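PDB 4Y2W: alanine racemase 1 from Caldanaerobacter subterraneus subsp. tengcongensis MB4, which belongs to the alanine racemase family of enzymes, whose chain joins an N-terminal alpha/beta barrel to a C-terminal domain rich in beta strands. Local coordinates for residues Ser350-Lys354 with Ile355-Pro359; Arg365-Arg368 with Arg369-Arg372; Ala155-Arg158 with Gly159-Leu162; Glu114-Lys117 with Glu118-Gln122; Ile18-Asn21 with Phe22-Lys26. The protein carries 1 engineered substitution. All coordinates share one frame; numbering follows the deposited sequence.

Overall arrangement
All five contacts are local, each made by one continuous piece of chain. Contacts 2 and 5 are largely buried, whereas contacts 1, 3 and 4 are partly buried. Contacts 1 and 2 follow each other in the C-terminal part of the chain, at the two ends of helix 359-365, with centres about 18 Å apart; both reach the second subunit. Contact 1 is a helix end made by backbone bonds, contact 2 a turn gripped by an arginine. Contacts 3 and 4 belong to the barrel and touch: contact 3 pairs apolar side chains round a turn, while contact 4 rests on helical backbone bonds and a serine hydroxyl. Contact 5, in helix 15-28, sets an apolar flank against a polar one.

Contact 1. Residues Ser350-Lys354 with Ile355-Pro359; sequences SMADK and IETIP
A Schellman motif closes helix 348-354, joining Ala-352 to Thr-357 and Asp-353 to Glu-356. Thr-357 N donates to Ala-352 O at 2.7 Å, and inside that bond Glu-356 N donates to Asp-353 O at 2.9 Å, rising well above the carbonyl plane. Before them comes a weak bond from Ile-355 N to Met-351 O. Glu-356 is the C-prime residue and takes the positive phi (56°) that turns the chain off the helix; its long polar side chain suits an exposed corner. Ala-352 is small enough to let the chain fold back beside it: its CB lies 4.2 Å from Thr-357 CG2 and 3.9 Å from Pro-359 CD. With chi1 at -172°, Thr-357 presents CG2 to Ala-352 O and leaves OG1 to bond Glu-361. Pro-359, lacking an N-H, fits the start of a helix, directly after Ile-358 at the N-cap. Asp-353 points away and pairs with Lys-236. The motif thus links two consecutive helices: Met-351, Ala-352 and Thr-357 all touch Val-362 of helix 359-365, Ile-355 packs on Leu-295, and Arg-293 of the second subunit lies against Thr-357 and Ile-358.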
loop_
_atom_site.group_PDB
_atom_site.type_symbol
_atom_site.label_atom_id
_atom_site.label_comp_id
_atom_site.label_asym_id
_atom_site.label_seq_id
_atom_site.Cartn_x
_atom_site.Cartn_y
_atom_site.Cartn_z
ATOM N N SER A 350 16.251 2.339 9.865
ATOM C CA SER A 350 15.878 3.227 10.971
ATOM C C SER A 350 14.360 3.360 11.087
ATOM O O SER A 350 13.817 3.336 12.193
ATOM C CB SER A 350 16.494 4.614 10.786
ATOM O OG SER A 350 17.903 4.553 10.791
ATOM N N MET A 351 13.687 3.501 9.945
ATOM C CA MET A 351 12.231 3.595 9.915
ATOM C C MET A 351 11.582 2.295 10.388
ATOM O O MET A 351 10.642 2.318 11.180
ATOM C CB MET A 351 11.742 3.952 8.511
ATOM C CG MET A 351 10.226 4.031 8.391
ATOM S SD MET A 351 9.653 5.128 7.079
ATOM C CE MET A 351 9.942 6.722 7.842
ATOM N N ALA A 352 12.098 1.166 9.906
ATOM C CA ALA A 352 11.601 -0.156 10.296
ATOM C C ALA A 352 11.718 -0.398 11.803
ATOM O O ALA A 352 10.821 -0.979 12.416
ATOM C CB ALA A 352 12.347 -1.239 9.534
ATOM N N ASP A 353 12.824 0.051 12.390
ATOM C CA ASP A 353 13.042 -0.077 13.830
ATOM C C ASP A 353 12.014 0.733 14.611
ATOM O O ASP A 353 11.369 0.208 15.517
ATOM C CB ASP A 353 14.452 0.385 14.211
ATOM C CG ASP A 353 15.539 -0.472 13.593
ATOM O OD1 ASP A 353 15.230 -1.563 13.070
ATOM O OD2 ASP A 353 16.715 -0.051 13.625
ATOM N N LYS A 354 11.851 2.000 14.238
ATOM C CA LYS A 354 10.952 2.917 14.943
ATOM C C LYS A 354 9.515 2.392 15.059
ATOM O O LYS A 354 8.878 2.574 16.093
ATOM C CB LYS A 354 10.962 4.298 14.266
ATOM C CG LYS A 354 10.110 5.369 14.951
ATOM C CD LYS A 354 10.674 5.819 16.295
ATOM C CE LYS A 354 11.897 6.712 16.144
ATOM N NZ LYS A 354 12.249 7.390 17.424
ATOM N N ILE A 355 9.014 1.736 14.012
ATOM C CA ILE A 355 7.663 1.147 14.056
ATOM C C ILE A 355 7.667 -0.375 14.268
ATOM O O ILE A 355 6.686 -1.050 13.957
ATOM C CB ILE A 355 6.807 1.529 12.819
ATOM C CG1 ILE A 355 7.565 1.288 11.508
ATOM C CG2 ILE A 355 6.375 2.983 12.915
ATOM C CD1 ILE A 355 6.666 1.161 10.295
ATOM N N GLU A 356 8.763 -0.899 14.821
ATOM C CA GLU A 356 8.853 -2.294 15.251
ATOM C C GLU A 356 8.534 -3.273 14.117
ATOM O O GLU A 356 7.631 -4.112 14.231
ATOM C CB GLU A 356 7.919 -2.554 16.439
ATOM C CG GLU A 356 7.953 -1.509 17.540
ATOM C CD GLU A 356 6.825 -1.712 18.533
ATOM O OE1 GLU A 356 5.850 -0.927 18.513
ATOM O OE2 GLU A 356 6.901 -2.680 19.317
ATOM N N THR A 357 9.272 -3.150 13.020
ATOM C CA THR A 357 9.130 -4.065 11.895
ATOM C C THR A 357 10.474 -4.211 11.180
ATOM O O THR A 357 11.518 -3.885 11.744
ATOM C CB THR A 357 8.015 -3.599 10.930
ATOM O OG1 THR A 357 7.783 -4.605 9.938
ATOM C CG2 THR A 357 8.383 -2.285 10.245
ATOM N N ILE A 358 10.440 -4.707 9.948
ATOM C CA ILE A 358 11.650 -4.943 9.162
ATOM C C ILE A 358 11.557 -4.192 7.835
ATOM O O ILE A 358 10.452 -3.903 7.375
ATOM C CB ILE A 358 11.883 -6.450 8.911
ATOM C CG1 ILE A 358 10.599 -7.136 8.422
ATOM C CG2 ILE A 358 12.385 -7.119 10.181
ATOM C CD1 ILE A 358 10.794 -8.572 7.987
ATOM N N PRO A 359 12.715 -3.876 7.214
ATOM C CA PRO A 359 12.765 -3.089 5.977
ATOM C C PRO A 359 11.811 -3.534 4.871
ATOM O O PRO A 359 11.351 -2.700 4.092
ATOM C CB PRO A 359 14.210 -3.266 5.514
ATOM C CG PRO A 359 14.977 -3.447 6.774
ATOM C CD PRO A 359 14.070 -4.204 7.700
#

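Contact 2. Residues Arg365-Arg368 with Arg369-Arg372; sequences RISR and RVPR
Arg-372 grips the carbonyls of Ile-366 and Ser-367 with the two terminal nitrogens of its guanidinium. NH2 donates to Ile-366 O and NH1 to Ser-367 O, each at 3.0 Å, with both oxygens somewhat tilted from the guanidinium plane. NH1 also donates to Val-370 O, lying in the plane of that carbonyl. Over one face of the guanidinium sits Ile-366 CG2, 3.8 Å from NH2; the same methyl meets Val-370 CB at 3.7 Å. Ser-367 O takes a second bond, from Val-370 N at 3.1 Å, the closing bond of a type I turn, and its two donors come from opposite faces of its plane. At the same corner, chi1 of 85° swings Ser-367 OG toward the following backbone, where it accepts from Arg-369 N, while OG also bonds Ala-288. A bend at chi2 (68°) brings the Arg-372 guanidinium back to the turn's carbonyls, and its NE is held by Gly-45 O. Farther out, Arg-369 pairs with Asp-289 and Asp-317 of its own chain and with Glu-70 of the second subunit, Arg-368 with Glu-73 of that subunit. A buried cationic group is thus met by several carbonyl oxygens, which would probably stabilise its positive charge, while it should in turn polarise the turn's peptides.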
loop_
_atom_site.group_PDB
_atom_site.type_symbol
_atom_site.label_atom_id
_atom_site.label_comp_id
_atom_site.label_asym_id
_atom_site.label_seq_id
_atom_site.Cartn_x
_atom_site.Cartn_y
_atom_site.Cartn_z
ATOM N N ARG A 365 4.908 -0.803 2.014
ATOM C CA ARG A 365 3.897 0.148 2.454
ATOM C C ARG A 365 3.747 1.317 1.472
ATOM O O ARG A 365 2.719 1.994 1.468
ATOM C CB ARG A 365 4.275 0.687 3.837
ATOM C CG ARG A 365 3.186 0.578 4.890
ATOM C CD ARG A 365 2.864 -0.870 5.229
ATOM N NE ARG A 365 2.616 -1.053 6.656
ATOM C CZ ARG A 365 2.230 -2.198 7.219
ATOM N NH1 ARG A 365 2.016 -3.294 6.482
ATOM N NH2 ARG A 365 2.048 -2.244 8.534
ATOM N N ILE A 366 4.765 1.549 0.645
ATOM C CA ILE A 366 4.761 2.677 -0.291
ATOM C C ILE A 366 3.714 2.445 -1.384
ATOM O O ILE A 366 3.896 1.605 -2.263
ATOM C CB ILE A 366 6.148 2.902 -0.923
ATOM C CG1 ILE A 366 7.181 3.226 0.159
ATOM C CG2 ILE A 366 6.091 4.040 -1.935
ATOM C CD1 ILE A 366 8.617 3.084 -0.299
ATOM N N SER A 367 2.636 3.218 -1.333
ATOM C CA SER A 367 1.401 2.863 -2.026
ATOM C C SER A 367 1.403 3.182 -3.511
ATOM O O SER A 367 2.326 3.807 -4.041
ATOM C CB SER A 367 0.202 3.559 -1.373
ATOM O OG SER A 367 0.028 4.870 -1.882
ATOM N N ARG A 368 0.327 2.735 -4.154
ATOM C CA ARG A 368 0.049 2.975 -5.566
ATOM C C ARG A 368 0.129 4.457 -5.941
ATOM O O ARG A 368 0.551 4.800 -7.049
ATOM C CB ARG A 368 -1.342 2.409 -5.897
ATOM C CG ARG A 368 -1.828 2.636 -7.321
ATOM C CD ARG A 368 -3.052 1.785 -7.630
ATOM N NE ARG A 368 -3.777 2.274 -8.805
ATOM C CZ ARG A 368 -4.645 3.287 -8.803
ATOM N NH1 ARG A 368 -4.918 3.960 -7.686
ATOM N NH2 ARG A 368 -5.241 3.637 -9.933
ATOM N N ARG A 369 -0.261 5.329 -5.015
ATOM C CA ARG A 369 -0.299 6.770 -5.279
ATOM C C ARG A 369 1.084 7.405 -5.450
ATOM O O ARG A 369 1.193 8.494 -6.014
ATOM C CB ARG A 369 -1.068 7.491 -4.168
ATOM C CG ARG A 369 -1.695 8.802 -4.606
ATOM C CD ARG A 369 -2.770 9.270 -3.640
ATOM N NE ARG A 369 -2.249 9.550 -2.304
ATOM C CZ ARG A 369 -2.987 9.990 -1.287
ATOM N NH1 ARG A 369 -4.289 10.211 -1.438
ATOM N NH2 ARG A 369 -2.422 10.213 -0.109
ATOM N N VAL A 370 2.128 6.733 -4.964
ATOM C CA VAL A 370 3.494 7.235 -5.064
ATOM C C VAL A 370 4.114 6.836 -6.406
ATOM O O VAL A 370 4.397 5.658 -6.632
ATOM C CB VAL A 370 4.369 6.679 -3.922
ATOM C CG1 VAL A 370 5.793 7.217 -4.018
ATOM C CG2 VAL A 370 3.755 7.009 -2.568
ATOM N N PRO A 371 4.340 7.810 -7.309
ATOM C CA PRO A 371 4.995 7.439 -8.560
ATOM C C PRO A 371 6.451 7.048 -8.341
ATOM O O PRO A 371 7.082 7.528 -7.398
ATOM C CB PRO A 371 4.903 8.715 -9.392
ATOM C CG PRO A 371 4.874 9.802 -8.384
ATOM C CD PRO A 371 4.062 9.255 -7.249
ATOM N N ARG A 372 6.963 6.174 -9.204
ATOM C CA ARG A 372 8.360 5.762 -9.169
ATOM C C ARG A 372 9.118 6.438 -10.299
ATOM O O ARG A 372 8.747 6.306 -11.464
ATOM C CB ARG A 372 8.484 4.243 -9.302
ATOM C CG ARG A 372 8.367 3.481 -7.993
ATOM C CD ARG A 372 6.971 3.551 -7.402
ATOM N NE ARG A 372 6.805 2.567 -6.334
ATOM C CZ ARG A 372 5.699 2.406 -5.613
ATOM N NH1 ARG A 372 4.634 3.166 -5.822
ATOM N NH2 ARG A 372 5.657 1.477 -4.670
#

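Contact 3. Residues Ala155-Arg158 with Gly159-Leu162; sequences ANMR and GLIL
Gly-159 follows Arg-158 at the corner of a type I turn that runs from Met-157 to Leu-160. Arg-158 turns its CG over the next peptide (chi1 68°), to 3.4 Å from Gly-159 N, and then extends along the exposed side, where a long charged chain is at home. Glycine presents only backbone at this buried point, where Gly-159 O lies against Ser-119 CB. Leu-160 closes the turn: its N donates to Met-157 O at 3.1 Å, with an N-H...O angle of 152°, meeting the oxygen from above the carbonyl plane. Its side chain runs beside that of Met-157, both pointing the same way, and CD1 meets Met-157 SD at 4.0 Å. The flexible thioether and the branched leucine end together make an apolar surface. Leu-162 points back to Ala-155, ahead of the turn, where CD2 rests 3.8 Å from Ala-155 CB and 3.6 Å from Ala-155 N; the small alanine leaves room for it. Helix 144-155 is led by this turn into barrel strand 160-166; Ile-161 of that strand, and Gly-159 just before it, hydrogen-bond to strand 126-131, while the side chains of Met-157 and Arg-158 pack against helix 109-121.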
loop_
_atom_site.group_PDB
_atom_site.type_symbol
_atom_site.label_atom_id
_atom_site.label_comp_id
_atom_site.label_asym_id
_atom_site.label_seq_id
_atom_site.Cartn_x
_atom_site.Cartn_y
_atom_site.Cartn_z
ATOM N N ALA A 155 9.108 -37.124 -12.057
ATOM C CA ALA A 155 10.287 -37.278 -12.913
ATOM C C ALA A 155 9.977 -38.071 -14.184
ATOM O O ALA A 155 10.656 -37.914 -15.200
ATOM C CB ALA A 155 11.410 -37.948 -12.140
ATOM N N ASN A 156 8.953 -38.920 -14.114
ATOM C CA ASN A 156 8.540 -39.753 -15.240
ATOM C C ASN A 156 7.353 -39.189 -16.023
ATOM O O ASN A 156 6.860 -39.833 -16.950
ATOM C CB ASN A 156 8.214 -41.161 -14.737
ATOM C CG ASN A 156 9.311 -41.732 -13.853
ATOM O OD1 ASN A 156 10.500 -41.569 -14.135
ATOM N ND2 ASN A 156 8.918 -42.402 -12.774
ATOM N N MET A 157 6.899 -37.996 -15.646
ATOM C CA MET A 157 5.838 -37.298 -16.369
ATOM C C MET A 157 6.463 -36.441 -17.466
ATOM O O MET A 157 7.105 -35.431 -17.180
ATOM C CB MET A 157 5.022 -36.427 -15.413
ATOM C CG MET A 157 4.160 -37.223 -14.443
ATOM S SD MET A 157 3.191 -36.179 -13.336
ATOM C CE MET A 157 2.633 -37.390 -12.139
ATOM N N ARG A 158 6.273 -36.854 -18.715
ATOM C CA ARG A 158 6.895 -36.189 -19.868
ATOM C C ARG A 158 6.380 -34.765 -20.121
ATOM O O ARG A 158 7.050 -33.972 -20.784
ATOM C CB ARG A 158 6.729 -37.042 -21.136
ATOM C CG ARG A 158 5.298 -37.173 -21.646
ATOM C CD ARG A 158 5.182 -38.279 -22.685
ATOM N NE ARG A 158 3.808 -38.473 -23.156
ATOM C CZ ARG A 158 3.170 -37.677 -24.014
ATOM N NH1 ARG A 158 1.923 -37.962 -24.368
ATOM N NH2 ARG A 158 3.759 -36.595 -24.521
ATOM N N GLY A 159 5.194 -34.451 -19.603
ATOM C CA GLY A 159 4.639 -33.104 -19.709
ATOM C C GLY A 159 5.337 -32.080 -18.829
ATOM O O GLY A 159 5.234 -30.878 -19.077
ATOM N N LEU A 160 6.036 -32.554 -17.797
ATOM C CA LEU A 160 6.776 -31.683 -16.886
ATOM C C LEU A 160 8.271 -31.729 -17.155
ATOM O O LEU A 160 8.765 -32.637 -17.820
ATOM C CB LEU A 160 6.531 -32.105 -15.437
ATOM C CG LEU A 160 5.077 -32.207 -14.985
ATOM C CD1 LEU A 160 5.014 -32.620 -13.522
ATOM C CD2 LEU A 160 4.349 -30.892 -15.216
ATOM N N ILE A 161 8.975 -30.725 -16.641
ATOM C CA ILE A 161 10.427 -30.752 -16.522
ATOM C C ILE A 161 10.749 -30.498 -15.054
ATOM O O ILE A 161 10.421 -29.440 -14.511
ATOM C CB ILE A 161 11.124 -29.676 -17.381
ATOM C CG1 ILE A 161 10.651 -29.743 -18.837
ATOM C CG2 ILE A 161 12.639 -29.850 -17.316
ATOM C CD1 ILE A 161 11.160 -28.602 -19.697
ATOM N N LEU A 162 11.386 -31.475 -14.419
ATOM C CA LEU A 162 11.699 -31.410 -13.000
ATOM C C LEU A 162 13.054 -30.716 -12.807
ATOM O O LEU A 162 14.071 -31.356 -12.519
ATOM C CB LEU A 162 11.679 -32.826 -12.419
ATOM C CG LEU A 162 11.579 -33.023 -10.907
ATOM C CD1 LEU A 162 10.636 -32.025 -10.253
ATOM C CD2 LEU A 162 11.122 -34.444 -10.622
#

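Contact 4. Residues Glu114-Lys117 with Glu118-Gln122; sequences ELEK and ESLKQ
Glu-114 begins the contact with its carbonyl, which takes a weak bond from Glu-118 N one helical turn later; its side chain points away and touches Pro-91. Leu-115 gives more. Its O accepts from Ser-119 N at 2.9 Å, in the carbonyl plane, and from Ser-119 OG at 2.6 Å, which arrives above that plane. Serine is apt here because its short hydroxyl can bend back to the carbonyl of the preceding turn (chi1 -36°), so that a polar group on a buried side finds its partner within the helix. The leucine side chain itself faces inward, onto Ala-126, Val-128 and Leu-160. At Glu-116 the O accepts from Leu-120 N at 2.9 Å, nearly along the C=O axis. The Glu-116 and Leu-120 side chains lie side by side and point the same way, with Glu-116 CG 4.1 Å from Leu-120 CD1; the aliphatic part of the glutamate lies along Leu-120, while carboxylate OE2 comes against Met-157 CB and near Gly-159 N, and Leu-120 reaches Arg-158. Lys-117 is last, its O bonded by Lys-121 N at 3.0 Å. Both lysines are exposed, and their charged ends are not in contact. Apolar inside and charged outside, this is the amphipathic helix of a beta-alpha-beta unit, strand 103-106, helix 109-121 and strand 126-131, in a TIM barrel.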
loop_
_atom_site.group_PDB
_atom_site.type_symbol
_atom_site.label_atom_id
_atom_site.label_comp_id
_atom_site.label_asym_id
_atom_site.label_seq_id
_atom_site.Cartn_x
_atom_site.Cartn_y
_atom_site.Cartn_z
ATOM N N GLU A 114 -2.529 -32.103 -12.791
ATOM C CA GLU A 114 -3.341 -31.030 -13.377
ATOM C C GLU A 114 -2.495 -30.075 -14.215
ATOM O O GLU A 114 -2.948 -29.583 -15.251
ATOM C CB GLU A 114 -4.076 -30.245 -12.282
ATOM C CG GLU A 114 -5.203 -31.018 -11.608
ATOM C CD GLU A 114 -5.724 -30.336 -10.351
ATOM O OE1 GLU A 114 -6.338 -31.029 -9.510
ATOM O OE2 GLU A 114 -5.521 -29.113 -10.193
ATOM N N LEU A 115 -1.270 -29.812 -13.769
ATOM C CA LEU A 115 -0.343 -28.997 -14.547
ATOM C C LEU A 115 0.096 -29.736 -15.809
ATOM O O LEU A 115 0.095 -29.157 -16.895
ATOM C CB LEU A 115 0.877 -28.596 -13.707
ATOM C CG LEU A 115 1.945 -27.729 -14.395
ATOM C CD1 LEU A 115 1.344 -26.499 -15.066
ATOM C CD2 LEU A 115 3.014 -27.317 -13.395
ATOM N N GLU A 116 0.463 -31.011 -15.660
ATOM C CA GLU A 116 0.900 -31.840 -16.793
ATOM C C GLU A 116 -0.170 -31.866 -17.879
ATOM O O GLU A 116 0.135 -31.692 -19.058
ATOM C CB GLU A 116 1.215 -33.276 -16.344
ATOM C CG GLU A 116 2.006 -34.084 -17.372
ATOM C CD GLU A 116 1.932 -35.594 -17.178
ATOM O OE1 GLU A 116 1.068 -36.080 -16.419
ATOM O OE2 GLU A 116 2.746 -36.306 -17.804
ATOM N N LYS A 117 -1.418 -32.072 -17.465
ATOM C CA LYS A 117 -2.566 -32.091 -18.371
ATOM C C LYS A 117 -2.596 -30.861 -19.286
ATOM O O LYS A 117 -2.761 -30.987 -20.501
ATOM C CB LYS A 117 -3.861 -32.181 -17.556
ATOM C CG LYS A 117 -5.127 -32.426 -18.364
ATOM C CD LYS A 117 -6.311 -32.693 -17.441
ATOM C CE LYS A 117 -7.651 -32.419 -18.114
ATOM N NZ LYS A 117 -7.992 -33.430 -19.155
ATOM N N GLU A 118 -2.419 -29.681 -18.694
ATOM C CA GLU A 118 -2.393 -28.424 -19.448
ATOM C C GLU A 118 -1.129 -28.301 -20.312
ATOM O O GLU A 118 -1.176 -27.731 -21.403
ATOM C CB GLU A 118 -2.498 -27.237 -18.482
ATOM C CG GLU A 118 -2.713 -25.881 -19.140
ATOM C CD GLU A 118 -4.057 -25.755 -19.833
ATOM O OE1 GLU A 118 -5.062 -26.274 -19.301
ATOM O OE2 GLU A 118 -4.106 -25.121 -20.907
ATOM N N SER A 119 -0.009 -28.828 -19.818
ATOM C CA SER A 119 1.254 -28.853 -20.571
ATOM C C SER A 119 1.129 -29.656 -21.864
ATOM O O SER A 119 1.615 -29.243 -22.917
ATOM C CB SER A 119 2.376 -29.462 -19.722
ATOM O OG SER A 119 2.246 -29.106 -18.359
ATOM N N LEU A 120 0.484 -30.814 -21.761
ATOM C CA LEU A 120 0.268 -31.696 -22.903
ATOM C C LEU A 120 -0.809 -31.147 -23.837
ATOM O O LEU A 120 -0.755 -31.361 -25.048
ATOM C CB LEU A 120 -0.107 -33.104 -22.424
ATOM C CG LEU A 120 0.976 -33.818 -21.602
ATOM C CD1 LEU A 120 0.439 -35.103 -20.982
ATOM C CD2 LEU A 120 2.213 -34.096 -22.447
ATOM N N LYS A 121 -1.778 -30.435 -23.268
ATOM C CA LYS A 121 -2.839 -29.800 -24.042
ATOM C C LYS A 121 -2.313 -28.684 -24.955
ATOM O O LYS A 121 -2.897 -28.417 -26.003
ATOM C CB LYS A 121 -3.906 -29.249 -23.093
ATOM C CG LYS A 121 -5.154 -28.713 -23.768
ATOM C CD LYS A 121 -6.230 -28.422 -22.735
ATOM C CE LYS A 121 -7.364 -27.598 -23.322
ATOM N NZ LYS A 121 -8.348 -27.202 -22.277
ATOM N N GLN A 122 -1.217 -28.038 -24.556
ATOM C CA GLN A 122 -0.592 -26.990 -25.368
ATOM C C GLN A 122 0.701 -27.447 -26.047
ATOM O O GLN A 122 1.354 -26.655 -26.735
ATOM C CB GLN A 122 -0.306 -25.765 -24.503
ATOM C CG GLN A 122 -1.552 -25.102 -23.944
ATOM C CD GLN A 122 -1.233 -23.889 -23.091
ATOM O OE1 GLN A 122 -1.860 -23.666 -22.055
ATOM N NE2 GLN A 122 -0.252 -23.101 -23.520
#

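Contact 5. Residues Ile18-Asn21 with Phe22-Lys26; sequences ITHN and FREIK
Ile-18 and Phe-22 mark the close-packed flank of helix 15-28, Arg-23 its looser, exposed one. On the inner side Phe-22 N donates to Ile-18 O at 2.9 Å, and chi1 of 167° carries the ring away from that turn, leaving Thr-19 O at the ring edge, 4.0 Å from CD2. Ile-25 follows, with CG1 3.4 Å from Asn-21 O; its N makes a weak bond to the same oxygen. Asn-21 OD1 accepts from the backbone N of Arg-245, and ND2 makes a weak bond to Leu-229 O. His-20 and Glu-24 cross with ring and carboxylate planes 15° apart; His-20 NE2 and Glu-24 OE2, 3.5 Å apart, are not hydrogen-bonded, and both residues instead bond the backbone of Glu-243. On the outer side, Arg-23 N donates to Thr-19 O at 2.9 Å. A bend at chi3 folds its chain back along the buried Thr-19, so that His-20 CA lies over one guanidinium face, 3.6 Å from NH2, while NH1 forms a salt bridge to Glu-58. Thr-19 OG1 turns to Asp-16 O. The helix is thereby wedged among three neighbours: Ile-18 and Phe-22 meet helix 48-58, Phe-22 and Ile-25 meet Ile-35 of strand 34-38, and His-20, Asn-21 and Glu-24 meet the loop before strand 248-260.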
loop_
_atom_site.group_PDB
_atom_site.type_symbol
_atom_site.label_atom_id
_atom_site.label_comp_id
_atom_site.label_asym_id
_atom_site.label_seq_id
_atom_site.Cartn_x
_atom_site.Cartn_y
_atom_site.Cartn_z
ATOM N N ILE A 18 21.049 -0.868 -7.646
ATOM C CA ILE A 18 20.508 -2.227 -7.569
ATOM C C ILE A 18 21.421 -3.204 -8.318
ATOM O O ILE A 18 21.715 -4.291 -7.822
ATOM C CB ILE A 18 19.074 -2.297 -8.140
ATOM C CG1 ILE A 18 18.124 -1.444 -7.295
ATOM C CG2 ILE A 18 18.574 -3.738 -8.187
ATOM C CD1 ILE A 18 16.820 -1.104 -7.991
ATOM N N THR A 19 21.869 -2.808 -9.508
ATOM C CA THR A 19 22.801 -3.624 -10.288
ATOM C C THR A 19 24.127 -3.784 -9.546
ATOM O O THR A 19 24.743 -4.848 -9.599
ATOM C CB THR A 19 23.074 -3.034 -11.692
ATOM O OG1 THR A 19 23.553 -1.692 -11.572
ATOM C CG2 THR A 19 21.814 -3.050 -12.543
ATOM N N HIS A 20 24.559 -2.729 -8.858
ATOM C CA HIS A 20 25.761 -2.794 -8.031
ATOM C C HIS A 20 25.612 -3.809 -6.900
ATOM O O HIS A 20 26.484 -4.652 -6.709
ATOM C CB HIS A 20 26.094 -1.429 -7.434
ATOM C CG HIS A 20 27.166 -1.481 -6.391
ATOM N ND1 HIS A 20 28.487 -1.204 -6.667
ATOM C CD2 HIS A 20 27.114 -1.800 -5.077
ATOM C CE1 HIS A 20 29.201 -1.336 -5.564
ATOM N NE2 HIS A 20 28.391 -1.697 -4.585
ATOM N N ASN A 21 24.519 -3.707 -6.145
ATOM C CA ASN A 21 24.243 -4.644 -5.051
ATOM C C ASN A 21 24.125 -6.077 -5.557
ATOM O O ASN A 21 24.510 -7.018 -4.865
ATOM C CB ASN A 21 22.957 -4.263 -4.310
ATOM C CG ASN A 21 23.075 -2.951 -3.557
ATOM O OD1 ASN A 21 24.172 -2.439 -3.340
ATOM N ND2 ASN A 21 21.937 -2.402 -3.151
ATOM N N PHE A 22 23.585 -6.231 -6.763
ATOM C CA PHE A 22 23.544 -7.525 -7.441
ATOM C C PHE A 22 24.961 -8.051 -7.681
ATOM O O PHE A 22 25.253 -9.209 -7.376
ATOM C CB PHE A 22 22.769 -7.406 -8.761
ATOM C CG PHE A 22 22.923 -8.588 -9.674
ATOM C CD1 PHE A 22 22.242 -9.772 -9.423
ATOM C CD2 PHE A 22 23.738 -8.511 -10.797
ATOM C CE1 PHE A 22 22.376 -10.860 -10.270
ATOM C CE2 PHE A 22 23.877 -9.596 -11.645
ATOM C CZ PHE A 22 23.195 -10.772 -11.382
ATOM N N ARG A 23 25.835 -7.196 -8.209
ATOM C CA ARG A 23 27.241 -7.559 -8.431
ATOM C C ARG A 23 28.001 -7.891 -7.134
ATOM O O ARG A 23 28.956 -8.665 -7.161
ATOM C CB ARG A 23 27.975 -6.465 -9.218
ATOM C CG ARG A 23 27.587 -6.409 -10.690
ATOM C CD ARG A 23 28.566 -5.577 -11.514
ATOM N NE ARG A 23 28.664 -4.193 -11.047
ATOM C CZ ARG A 23 27.767 -3.238 -11.291
ATOM N NH1 ARG A 23 26.671 -3.490 -12.000
ATOM N NH2 ARG A 23 27.965 -2.016 -10.814
ATOM N N GLU A 24 27.579 -7.311 -6.011
ATOM C CA GLU A 24 28.151 -7.645 -4.702
ATOM C C GLU A 24 27.836 -9.086 -4.299
ATOM O O GLU A 24 28.670 -9.758 -3.693
ATOM C CB GLU A 24 27.645 -6.687 -3.618
ATOM C CG GLU A 24 28.145 -5.260 -3.759
ATOM C CD GLU A 24 29.625 -5.125 -3.461
ATOM O OE1 GLU A 24 30.064 -5.612 -2.401
ATOM O OE2 GLU A 24 30.349 -4.526 -4.286
ATOM N N ILE A 25 26.640 -9.557 -4.642
ATOM C CA ILE A 25 26.235 -10.925 -4.318
ATOM C C ILE A 25 27.069 -11.948 -5.097
ATOM O O ILE A 25 27.404 -13.008 -4.566
ATOM C CB ILE A 25 24.730 -11.162 -4.586
ATOM C CG1 ILE A 25 23.867 -10.183 -3.781
ATOM C CG2 ILE A 25 24.336 -12.597 -4.244
ATOM C CD1 ILE A 25 24.140 -10.186 -2.291
ATOM N N LYS A 26 27.400 -11.628 -6.346
ATOM C CA LYS A 26 28.247 -12.496 -7.170
ATOM C C LYS A 26 29.652 -12.694 -6.584
ATOM O O LYS A 26 30.251 -13.757 -6.749
ATOM C CB LYS A 26 28.344 -11.959 -8.602
ATOM C CG LYS A 26 27.062 -12.129 -9.403
ATOM C CD LYS A 26 27.237 -11.758 -10.872
ATOM C CE LYS A 26 27.884 -12.876 -11.677
ATOM N NZ LYS A 26 27.045 -14.107 -11.734
#